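Local atomic coordinates of D,D-dipeptidase/D,D-carboxypeptidase (Enterococcus faecalis, PDB entry 4MUQ), a protein that probably cleaves D-alanyl-D-alanine and related peptidoglycan precursors as a zinc-dependent D,D-peptidase of the hedgehog/D,D-peptidase fold, contributing to vancomycin resistance. Residues L8-I13 and A220-T225; F125-F130 and E165-R170. One frame throughout, in Å; residues are numbered along the deposited sequence.

Contact 1: residues L8-I13 and A220-T225; sequences LEKEEI and AKDDKT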
ATOM      1  N   LEU A   8      -7.514 -21.123  -4.878  1.00 24.17           N
ATOM      2  CA  LEU A   8      -6.223 -20.495  -4.598  1.00 26.52           C
ATOM      3  C   LEU A   8      -5.291 -21.379  -3.777  1.00 32.27           C
ATOM      4  O   LEU A   8      -5.713 -22.022  -2.817  1.00 31.18           O
ATOM      5  CB  LEU A   8      -6.421 -19.162  -3.874  1.00 26.43           C
ATOM      6  CG  LEU A   8      -7.290 -18.116  -4.570  1.00 29.68           C
ATOM      7  CD1 LEU A   8      -8.742 -18.259  -4.166  1.00 43.46           C
ATOM      8  CD2 LEU A   8      -6.805 -16.728  -4.268  1.00 34.16           C
ATOM      9  N   GLU A   9      -4.014 -21.397  -4.149  1.00 30.68           N
ATOM     10  CA  GLU A   9      -3.009 -22.088  -3.349  1.00 31.10           C
ATOM     11  C   GLU A   9      -2.659 -21.216  -2.153  1.00 22.60           C
ATOM     12  O   GLU A   9      -2.778 -19.990  -2.231  1.00 23.42           O
ATOM     13  CB  GLU A   9      -1.753 -22.375  -4.176  1.00 32.09           C
ATOM     14  CG  GLU A   9      -1.994 -23.242  -5.411  1.00 41.75           C
ATOM     15  CD  GLU A   9      -2.607 -24.589  -5.080  1.00 49.33           C
ATOM     16  OE1 GLU A   9      -2.331 -25.125  -3.985  1.00 57.35           O
ATOM     17  OE2 GLU A   9      -3.374 -25.114  -5.916  1.00 57.36           O
ATOM     18  N   LYS A  10      -2.240 -21.837  -1.051  1.00 28.52           N
ATOM     19  CA  LYS A  10      -1.956 -21.083   0.169  1.00 29.13           C
ATOM     20  C   LYS A  10      -0.915 -19.989  -0.046  1.00 29.45           C
ATOM     21  O   LYS A  10      -0.997 -18.913   0.554  1.00 24.07           O
ATOM     22  CB  LYS A  10      -1.539 -21.997   1.327  1.00 31.11           C
ATOM     23  CG  LYS A  10      -1.186 -21.197   2.581  1.00 36.92           C
ATOM     24  CD  LYS A  10      -1.288 -21.992   3.865  1.00 42.87           C
ATOM     25  CE  LYS A  10      -1.192 -21.044   5.050  1.00 44.47           C
ATOM     26  NZ  LYS A  10      -1.077 -21.762   6.345  1.00 48.39           N
ATOM     27  N   GLU A  11       0.052 -20.241  -0.924  1.00 23.53           N
ATOM     28  CA  GLU A  11       1.118 -19.262  -1.133  1.00 21.32           C
ATOM     29  C   GLU A  11       0.613 -17.950  -1.750  1.00 23.91           C
ATOM     30  O   GLU A  11       1.300 -16.932  -1.696  1.00 21.40           O
ATOM     31  CB  GLU A  11       2.280 -19.849  -1.950  1.00 28.69           C
ATOM     32  CG  GLU A  11       2.020 -19.972  -3.436  1.00 40.36           C
ATOM     33  CD  GLU A  11       1.637 -21.379  -3.848  1.00 50.94           C
ATOM     34  OE1 GLU A  11       1.517 -22.255  -2.960  1.00 53.21           O
ATOM     35  OE2 GLU A  11       1.460 -21.608  -5.063  1.00 59.28           O
ATOM     36  N   GLU A  12      -0.596 -17.965  -2.306  1.00 21.24           N
ATOM     37  CA  GLU A  12      -1.176 -16.751  -2.869  1.00 20.33           C
ATOM     38  C   GLU A  12      -1.569 -15.732  -1.800  1.00 15.81           C
ATOM     39  O   GLU A  12      -1.837 -14.569  -2.115  1.00 17.58           O
ATOM     40  CB  GLU A  12      -2.366 -17.085  -3.773  1.00 20.31           C
ATOM     41  CG  GLU A  12      -1.975 -17.899  -5.001  1.00 24.39           C
ATOM     42  CD  GLU A  12      -3.113 -18.043  -5.993  1.00 36.93           C
ATOM     43  OE1 GLU A  12      -3.573 -17.008  -6.522  1.00 45.84           O
ATOM     44  OE2 GLU A  12      -3.546 -19.189  -6.245  1.00 49.51           O
ATOM     45  N   ILE A  13      -1.561 -16.138  -0.527  1.00 15.77           N
ATOM     46  CA  ILE A  13      -1.770 -15.147   0.539  1.00 15.02           C
ATOM     47  C   ILE A  13      -0.635 -14.126   0.606  1.00 15.32           C
ATOM     48  O   ILE A  13      -0.761 -13.092   1.253  1.00 14.45           O
ATOM     49  CB  ILE A  13      -1.986 -15.765   1.960  1.00 21.31           C
ATOM     50  CG1 ILE A  13      -0.715 -16.414   2.501  1.00 19.93           C
ATOM     51  CG2 ILE A  13      -3.145 -16.748   1.978  1.00 19.34           C
ATOM     52  CD1 ILE A  13      -0.835 -16.825   3.959  1.00 23.21           C
ATOM     53  N   ALA A 220      -7.315 -18.635   4.756  1.00 21.71           N
ATOM     54  CA  ALA A 220      -6.653 -19.613   3.903  1.00 21.77           C
ATOM     55  C   ALA A 220      -6.677 -20.998   4.528  1.00 26.96           C
ATOM     56  O   ALA A 220      -6.410 -21.162   5.721  1.00 31.89           O
ATOM     57  CB  ALA A 220      -5.220 -19.194   3.621  1.00 22.29           C
ATOM     58  N   LYS A 221      -7.008 -21.996   3.717  1.00 27.96           N
ATOM     59  CA  LYS A 221      -6.868 -23.376   4.149  1.00 30.61           C
ATOM     60  C   LYS A 221      -5.423 -23.812   3.937  1.00 37.50           C
ATOM     61  O   LYS A 221      -4.667 -23.137   3.240  1.00 34.91           O
ATOM     62  CB  LYS A 221      -7.842 -24.279   3.396  1.00 34.84           C
ATOM     63  CG  LYS A 221      -9.295 -24.051   3.793  1.00 38.61           C
ATOM     64  CD  LYS A 221     -10.227 -25.048   3.129  1.00 41.76           C
ATOM     65  CE  LYS A 221     -11.580 -25.067   3.823  1.00 52.90           C
ATOM     66  NZ  LYS A 221     -12.040 -23.690   4.167  1.00 54.07           N
ATOM     67  N   ASP A 222      -5.033 -24.926   4.549  1.00 37.86           N
ATOM     68  CA  ASP A 222      -3.655 -25.399   4.452  1.00 52.20           C
ATOM     69  C   ASP A 222      -3.221 -25.686   3.011  1.00 49.75           C
ATOM     70  O   ASP A 222      -2.033 -25.609   2.683  1.00 51.71           O
ATOM     71  CB  ASP A 222      -3.447 -26.641   5.321  1.00 48.89           C
ATOM     72  CG  ASP A 222      -3.472 -26.327   6.806  1.00 52.89           C
ATOM     73  OD1 ASP A 222      -3.259 -25.149   7.174  1.00 56.12           O
ATOM     74  OD2 ASP A 222      -3.697 -27.262   7.606  1.00 59.65           O
ATOM     75  N   ASP A 223      -4.188 -26.005   2.157  1.00 52.97           N
ATOM     76  CA  ASP A 223      -3.908 -26.367   0.773  1.00 54.75           C
ATOM     77  C   ASP A 223      -4.583 -25.411  -0.212  1.00 52.49           C
ATOM     78  O   ASP A 223      -4.054 -24.339  -0.514  1.00 56.91           O
ATOM     79  CB  ASP A 223      -4.365 -27.805   0.515  1.00 57.60           C
ATOM     80  CG  ASP A 223      -4.083 -28.262  -0.897  1.00 63.73           C
ATOM     81  OD1 ASP A 223      -3.131 -27.737  -1.516  1.00 70.51           O
ATOM     82  OD2 ASP A 223      -4.818 -29.144  -1.388  1.00 67.27           O
ATOM     83  N   LYS A 224      -5.749 -25.810  -0.714  1.00 47.58           N
ATOM     84  CA  LYS A 224      -6.513 -24.980  -1.637  1.00 41.35           C
ATOM     85  C   LYS A 224      -7.663 -24.282  -0.925  1.00 32.78           C
ATOM     86  O   LYS A 224      -8.424 -24.907  -0.185  1.00 38.84           O
ATOM     87  CB  LYS A 224      -7.061 -25.819  -2.795  1.00 51.26           C
ATOM     88  CG  LYS A 224      -6.059 -26.078  -3.909  1.00 57.37           C
ATOM     89  CD  LYS A 224      -6.506 -27.224  -4.798  1.00 56.43           C
ATOM     90  CE  LYS A 224      -5.470 -27.507  -5.877  1.00 65.51           C
ATOM     91  NZ  LYS A 224      -4.169 -27.971  -5.309  1.00 65.15           N
ATOM     92  N   THR A 225      -7.788 -22.985  -1.167  1.00 30.00           N
ATOM     93  CA  THR A 225      -8.874 -22.194  -0.616  1.00 30.61           C
ATOM     94  C   THR A 225      -9.880 -21.957  -1.733  1.00 29.28           C
ATOM     95  O   THR A 225      -9.500 -21.600  -2.849  1.00 31.22           O
ATOM     96  CB  THR A 225      -8.350 -20.852  -0.069  1.00 28.54           C
ATOM     97  OG1 THR A 225      -7.427 -21.109   0.997  1.00 28.91           O
ATOM     98  CG2 THR A 225      -9.485 -19.989   0.460  1.00 27.58           C
TER
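Leu8 and Thr225 form a hydrogen-bonded pair near the end of the two-stranded antiparallel sheet of strands 3-9 and 224-230, where the first strand runs into a 3-10 turn and the second emerges from a loop. Leu8 N donates to Thr225 O over 2.9 Å and Thr225 N to Leu8 O over 2.8 Å, both nearly straight at 169°. Leu8 O also receives a CA-H...O contact from Lys224 CA. Glu9 and Lys224 follow as the last, non-hydrogen-bonded pair, their side chains on the other face, side by side and pointing the same way. There Lys224 NZ reaches Glu9 OE2 at 3.0 Å, a salt bridge whose hydrogen bond is weak. A bend at chi4 (64°) turns the ammonium toward the carboxylate, and a long salt bridge runs from Lys224 NZ to Asp223 OD1, 3.9 Å. Beyond the strands, the extended Lys10 lies alongside Asp222, with Lys10 CD 3.6 Å from Lys221 O. Ile13 CG2 touches Ala220 CB at 3.6 Å, while Phe245 of strand 244-250 packs against Leu8, Ile13 and Thr225. Each segment is also tied within itself: Glu12 OE2 accepts from Glu9 N on its anti side, the donor tilted out of the carboxylate plane, and Thr225 OG1 accepts from Lys221 N at 2.9 Å. The contact thus joins the two strand ends through paired backbone bonds, with Phe245 packed on one side and, on the other, Lys224 probably offsetting the repulsion between Glu9 OE1 and Asp223 OD1, 3.7 Å apart.

Contact 2: residues F125-F130 and E165-R170; sequences FIRPDF and EPWHFR. With ZN (zinc ion), chain B; 2D8 ((2R)-3-[(R)-[(1S)-1-aminoethyl](hydroxy)phosphoryl]-2-methylpropanoic acid), chain D; LY0 ((2R)-3-[(R)-[(1R)-1-aminoethyl](hydroxy)phosphoryl]-2-methylpropanoic acid), chain C.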
ATOM      1  N   PHE A 125      17.188  12.005   1.115  1.00 35.57           N
ATOM      2  CA  PHE A 125      16.697  10.738   0.591  1.00 29.37           C
ATOM      3  C   PHE A 125      15.959   9.897   1.634  1.00 34.28           C
ATOM      4  O   PHE A 125      14.934   9.282   1.326  1.00 25.99           O
ATOM      5  CB  PHE A 125      17.854   9.934   0.001  1.00 30.66           C
ATOM      6  CG  PHE A 125      17.454   8.570  -0.483  1.00 34.37           C
ATOM      7  CD1 PHE A 125      16.830   8.417  -1.712  1.00 35.13           C
ATOM      8  CD2 PHE A 125      17.698   7.442   0.290  1.00 42.55           C
ATOM      9  CE1 PHE A 125      16.455   7.162  -2.165  1.00 37.05           C
ATOM     10  CE2 PHE A 125      17.324   6.186  -0.153  1.00 44.10           C
ATOM     11  CZ  PHE A 125      16.705   6.046  -1.385  1.00 37.07           C
ATOM     12  N   ILE A 126      16.483   9.864   2.858  1.00 29.69           N
ATOM     13  CA  ILE A 126      15.896   9.055   3.929  1.00 29.82           C
ATOM     14  C   ILE A 126      14.648   9.714   4.527  1.00 30.00           C
ATOM     15  O   ILE A 126      13.647   9.050   4.793  1.00 34.51           O
ATOM     16  CB  ILE A 126      16.941   8.706   5.032  1.00 40.83           C
ATOM     17  CG1 ILE A 126      17.663   7.400   4.679  1.00 45.99           C
ATOM     18  CG2 ILE A 126      16.293   8.610   6.418  1.00 32.31           C
ATOM     19  CD1 ILE A 126      18.308   6.709   5.867  1.00 39.13           C
ATOM     20  N   ARG A 127      14.703  11.026   4.713  1.00 28.58           N
ATOM     21  CA  ARG A 127      13.558  11.756   5.253  0.60 30.63           C
ATOM     22  C   ARG A 127      13.242  13.021   4.468  1.00 32.29           C
ATOM     23  O   ARG A 127      13.546  14.135   4.887  1.00 39.07           O
ATOM     24  CB  ARG A 127      13.647  11.998   6.775  0.60 37.71           C
ATOM     25  CG  ARG A 127      14.935  12.520   7.418  0.60 37.21           C
ATOM     26  CD  ARG A 127      15.177  14.047   7.329  0.60 39.16           C
ATOM     27  NE  ARG A 127      14.226  15.063   7.854  0.60 27.17           N
ATOM     28  CZ  ARG A 127      13.062  14.915   8.501  0.60 26.42           C
ATOM     29  NH1 ARG A 127      12.529  13.746   8.805  0.60 25.89           N
ATOM     30  NH2 ARG A 127      12.408  16.010   8.862  0.60 27.14           N
ATOM     31  N   PRO A 128      12.603  12.843   3.297  1.00 26.26           N
ATOM     32  CA  PRO A 128      12.274  13.972   2.413  1.00 30.20           C
ATOM     33  C   PRO A 128      11.175  14.873   2.963  1.00 23.92           C
ATOM     34  O   PRO A 128      10.320  14.411   3.724  1.00 32.05           O
ATOM     35  CB  PRO A 128      11.795  13.286   1.128  1.00 35.02           C
ATOM     36  CG  PRO A 128      11.346  11.937   1.552  1.00 24.13           C
ATOM     37  CD  PRO A 128      12.206  11.545   2.716  1.00 22.51           C
ATOM     38  N   ASP A 129      11.190  16.140   2.554  1.00 24.78           N
ATOM     39  CA  ASP A 129      10.220  17.123   3.024  1.00 30.24           C
ATOM     40  C   ASP A 129       8.879  16.979   2.302  1.00 22.95           C
ATOM     41  O   ASP A 129       8.791  17.170   1.089  1.00 27.49           O
ATOM     42  CB  ASP A 129      10.768  18.548   2.847  1.00 38.66           C
ATOM     43  CG  ASP A 129       9.948  19.595   3.595  1.00 39.81           C
ATOM     44  OD1 ASP A 129       9.540  19.328   4.748  1.00 43.09           O
ATOM     45  OD2 ASP A 129       9.718  20.686   3.029  1.00 49.49           O
ATOM     46  N   PHE A 130       7.840  16.655   3.063  1.00 19.97           N
ATOM     47  CA  PHE A 130       6.485  16.537   2.521  1.00 19.46           C
ATOM     48  C   PHE A 130       5.524  17.072   3.579  1.00 17.56           C
ATOM     49  O   PHE A 130       4.889  16.298   4.304  1.00 16.40           O
ATOM     50  CB  PHE A 130       6.169  15.086   2.147  1.00 16.31           C
ATOM     51  CG  PHE A 130       5.117  14.945   1.073  1.00 15.79           C
ATOM     52  CD1 PHE A 130       5.382  15.357  -0.227  1.00 18.23           C
ATOM     53  CD2 PHE A 130       3.876  14.401   1.358  1.00 13.40           C
ATOM     54  CE1 PHE A 130       4.415  15.229  -1.224  1.00 15.16           C
ATOM     55  CE2 PHE A 130       2.910  14.276   0.367  1.00 14.29           C
ATOM     56  CZ  PHE A 130       3.179  14.687  -0.918  1.00 14.88           C
ATOM     57  N   GLU A 165       6.178   9.251   9.522  1.00 10.51           N
ATOM     58  CA  GLU A 165       6.807   9.633   8.249  1.00 10.56           C
ATOM     59  C   GLU A 165       5.816  10.402   7.382  1.00 11.40           C
ATOM     60  O   GLU A 165       4.908   9.825   6.806  1.00 13.25           O
ATOM     61  CB  GLU A 165       7.337   8.408   7.505  1.00 12.03           C
ATOM     62  CG  GLU A 165       8.407   7.647   8.271  1.00 14.04           C
ATOM     63  CD  GLU A 165       9.187   6.722   7.383  1.00 15.17           C
ATOM     64  OE1 GLU A 165       8.623   6.318   6.338  1.00 15.64           O
ATOM     65  OE2 GLU A 165      10.338   6.430   7.739  1.00 19.71           O
ATOM     66  N   PRO A 166       5.978  11.718   7.289  1.00 11.42           N
ATOM     67  CA  PRO A 166       5.071  12.503   6.442  1.00 13.22           C
ATOM     68  C   PRO A 166       5.069  12.093   4.964  1.00 12.81           C
ATOM     69  O   PRO A 166       4.079  12.349   4.270  1.00 11.38           O
ATOM     70  CB  PRO A 166       5.611  13.923   6.602  1.00 14.79           C
ATOM     71  CG  PRO A 166       6.153  13.946   8.027  1.00 14.33           C
ATOM     72  CD  PRO A 166       6.779  12.570   8.187  1.00 12.78           C
ATOM     73  N   TRP A 167       6.144  11.449   4.508  1.00 10.92           N
ATOM     74  CA  TRP A 167       6.436  11.326   3.072  1.00 11.52           C
ATOM     75  C   TRP A 167       6.102   9.992   2.418  1.00 10.86           C
ATOM     76  O   TRP A 167       6.167   9.902   1.196  1.00 10.85           O
ATOM     77  CB  TRP A 167       7.928  11.571   2.833  1.00 12.26           C
ATOM     78  CG  TRP A 167       8.779  10.599   3.613  1.00 12.87           C
ATOM     79  CD1 TRP A 167       9.094   9.310   3.268  1.00 13.49           C
ATOM     80  CD2 TRP A 167       9.396  10.833   4.888  1.00 12.52           C
ATOM     81  NE1 TRP A 167       9.865   8.734   4.250  1.00 14.60           N
ATOM     82  CE2 TRP A 167      10.070   9.648   5.252  1.00 17.05           C
ATOM     83  CE3 TRP A 167       9.437  11.929   5.758  1.00 15.21           C
ATOM     84  CZ2 TRP A 167      10.774   9.527   6.452  1.00 15.95           C
ATOM     85  CZ3 TRP A 167      10.147  11.810   6.952  1.00 18.46           C
ATOM     86  CH2 TRP A 167      10.790  10.608   7.291  1.00 17.56           C
ATOM     87  N   HIS A 168       5.804   8.961   3.210  1.00  9.62           N
ATOM     88  CA  HIS A 168       5.687   7.592   2.703  1.00  9.38           C
ATOM     89  C   HIS A 168       4.233   7.181   2.493  1.00  9.23           C
ATOM     90  O   HIS A 168       3.435   7.146   3.442  1.00 10.52           O
ATOM     91  CB  HIS A 168       6.420   6.628   3.653  1.00  9.97           C
ATOM     92  CG  HIS A 168       6.332   5.185   3.260  1.00  8.84           C
ATOM     93  ND1 HIS A 168       7.437   4.442   2.887  1.00 10.63           N
ATOM     94  CD2 HIS A 168       5.281   4.335   3.243  1.00  9.66           C
ATOM     95  CE1 HIS A 168       7.057   3.200   2.636  1.00 12.07           C
ATOM     96  NE2 HIS A 168       5.756   3.109   2.854  1.00  9.69           N
ATOM     97  N   PHE A 169       3.898   6.859   1.245  1.00  8.53           N
ATOM     98  CA  PHE A 169       2.519   6.511   0.895  1.00  9.66           C
ATOM     99  C   PHE A 169       2.449   5.104   0.346  1.00  9.25           C
ATOM    100  O   PHE A 169       3.325   4.666  -0.393  1.00  9.98           O
ATOM    101  CB  PHE A 169       1.950   7.532  -0.103  1.00 10.41           C
ATOM    102  CG  PHE A 169       1.706   8.864   0.519  1.00 11.15           C
ATOM    103  CD1 PHE A 169       0.448   9.184   1.009  1.00 13.39           C
ATOM    104  CD2 PHE A 169       2.744   9.762   0.701  1.00 11.61           C
ATOM    105  CE1 PHE A 169       0.205  10.405   1.630  1.00 14.60           C
ATOM    106  CE2 PHE A 169       2.517  10.979   1.329  1.00 14.49           C
ATOM    107  CZ  PHE A 169       1.238  11.299   1.795  1.00 15.61           C
ATOM    108  N   ARG A 170       1.394   4.397   0.729  1.00  8.52           N
ATOM    109  CA  ARG A 170       1.205   3.003   0.342  1.00  9.32           C
ATOM    110  C   ARG A 170      -0.080   2.849  -0.457  1.00  8.25           C
ATOM    111  O   ARG A 170      -1.138   3.342  -0.036  1.00  9.55           O
ATOM    112  CB  ARG A 170       1.152   2.135   1.610  1.00  9.33           C
ATOM    113  CG  ARG A 170       0.555   0.732   1.431  1.00  9.18           C
ATOM    114  CD  ARG A 170       1.372  -0.174   0.529  1.00  8.99           C
ATOM    115  NE  ARG A 170       0.587  -1.378   0.253  1.00  8.96           N
ATOM    116  CZ  ARG A 170       0.610  -2.480   0.994  1.00 10.44           C
ATOM    117  NH1 ARG A 170       1.419  -2.577   2.039  1.00 10.05           N
ATOM    118  NH2 ARG A 170      -0.184  -3.502   0.675  1.00  9.75           N
TER
HETATM  119 ZN    ZN B 301       9.290   5.000   2.132  0.66 10.28          ZN
HETATM  120  C4  2D8 D 303      11.137   3.734   5.617  0.50 14.51           C
HETATM  121  C5  2D8 D 303      10.271   2.538   5.385  0.50 11.43           C
HETATM  122  C6  2D8 D 303      11.046   1.473   4.622  0.50 17.69           C
HETATM  123  C7  2D8 D 303       9.786   2.038   6.733  0.50 16.13           C
HETATM  124  N1  2D8 D 303      12.851   6.817   3.398  0.50 16.78           N
HETATM  125  P   2D8 D 303      11.272   4.849   4.192  0.50  5.77           P
HETATM  126  C1  2D8 D 303      13.902   4.808   4.294  0.50 23.25           C
HETATM  127  C2  2D8 D 303      12.786   5.829   4.396  0.50  9.95           C
HETATM  128  O31 2D8 D 303      11.342   3.980   2.915  0.50 51.75           O
HETATM  129  O32 2D8 D 303      10.055   5.813   4.015  0.50 42.59           O
HETATM  130  O61 2D8 D 303      10.405   0.764   3.866  0.50  5.05           O
HETATM  131  O62 2D8 D 303      12.243   1.347   4.819  0.50 27.78           O
HETATM  132  P   LY0 C 302      11.277   4.850   4.186  0.50 38.18           P
HETATM  133  C1  LY0 C 302      13.902   4.774   4.289  0.50 15.46           C
HETATM  134  N1  LY0 C 302      12.899   6.495   5.514  0.50 13.59           N
HETATM  135  C2  LY0 C 302      12.810   5.824   4.278  0.50 37.53           C
HETATM  136  C4  LY0 C 302      11.147   3.737   5.614  0.50 14.68           C
HETATM  137  C5  LY0 C 302      10.275   2.541   5.384  0.50  9.33           C
HETATM  138  C6  LY0 C 302      11.047   1.474   4.623  0.50  8.65           C
HETATM  139  C7  LY0 C 302       9.787   2.040   6.732  0.50  8.72           C
HETATM  140  O31 LY0 C 302      11.323   3.977   2.911  0.50  9.88           O
HETATM  141  O32 LY0 C 302      10.055   5.811   4.016  0.50  5.61           O
HETATM  142  O61 LY0 C 302      10.404   0.764   3.866  0.50 28.15           O
HETATM  143  O62 LY0 C 302      12.243   1.347   4.819  0.50  5.57           O
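The CA atoms of Phe130 and Trp167 are the nearest pair, 5.2 Å apart, where the loop 125-130 passes residues 166-169, which lead into and enter strand 168-171; the touching parts run 97° apart, with no hydrogen bond between the segments. The indole of Trp167 carries the contact. Arg127 CA sits over its six-membered ring, 3.7 Å from the centroid, and Pro128 CD over its five-membered ring at 3.6 Å, two CH-pi contacts on one face. Glu165 CB lies over the opposite face. Arg127 has two conformers, so the placement of its guanidinium near Trp167 CZ3 is doubtful. Farther along, Phe130 CE2 meets Phe169 CE2 at 3.5 Å in an oblique aromatic pair, its planes 75° apart, while Pro166 CB touches Phe130 O. Arg140 NH2 bridges the segments, hydrogen-bonding to both Phe130 O and Pro166 O.

At the edge of the indole, Trp167 NE1 donates to O32 of the phosphinate over 2.9 Å; the phosphinate analogue is modelled as two diastereomers that share this oxygen. O32 and O31 both bind the zinc, as does His168 ND1 at 2.1 Å, with His108 and Asp115 completing the protein ligands. Glu165 OE1 lies 2.8 Å from O32, and Ile126 O approaches N1 of either diastereomer at 2.8 Å. The loop therefore sandwiches the indole against Glu165 CB and probably steadies its N-H toward a zinc-bound oxygen of the tetrahedral phosphinate, a group that resembles the intermediate of peptide hydrolysis.

How the contacts relate
Contact 1 and contact 2 lie on opposite sides of the chain's centre, their centres 35 Å apart and their nearest atoms about 10 Å apart, without touching. Along the chain, 125-130 and 165-170 are nested within the long loop that 8-13 and 220-225 close. They share no sheet: contact 1 joins strand 3-9 to strand 224-230, next to the C-terminal four-stranded sheet that contains strand 244-250, whereas contact 2 packs a loop on the segment entering strand 168-171, in the sheet that supplies the zinc ligands Asp115 and His168. The N-terminal strand is thereby paired with a late part of the chain, away from the annotated sites, while contact 2 shapes the analogue's pocket.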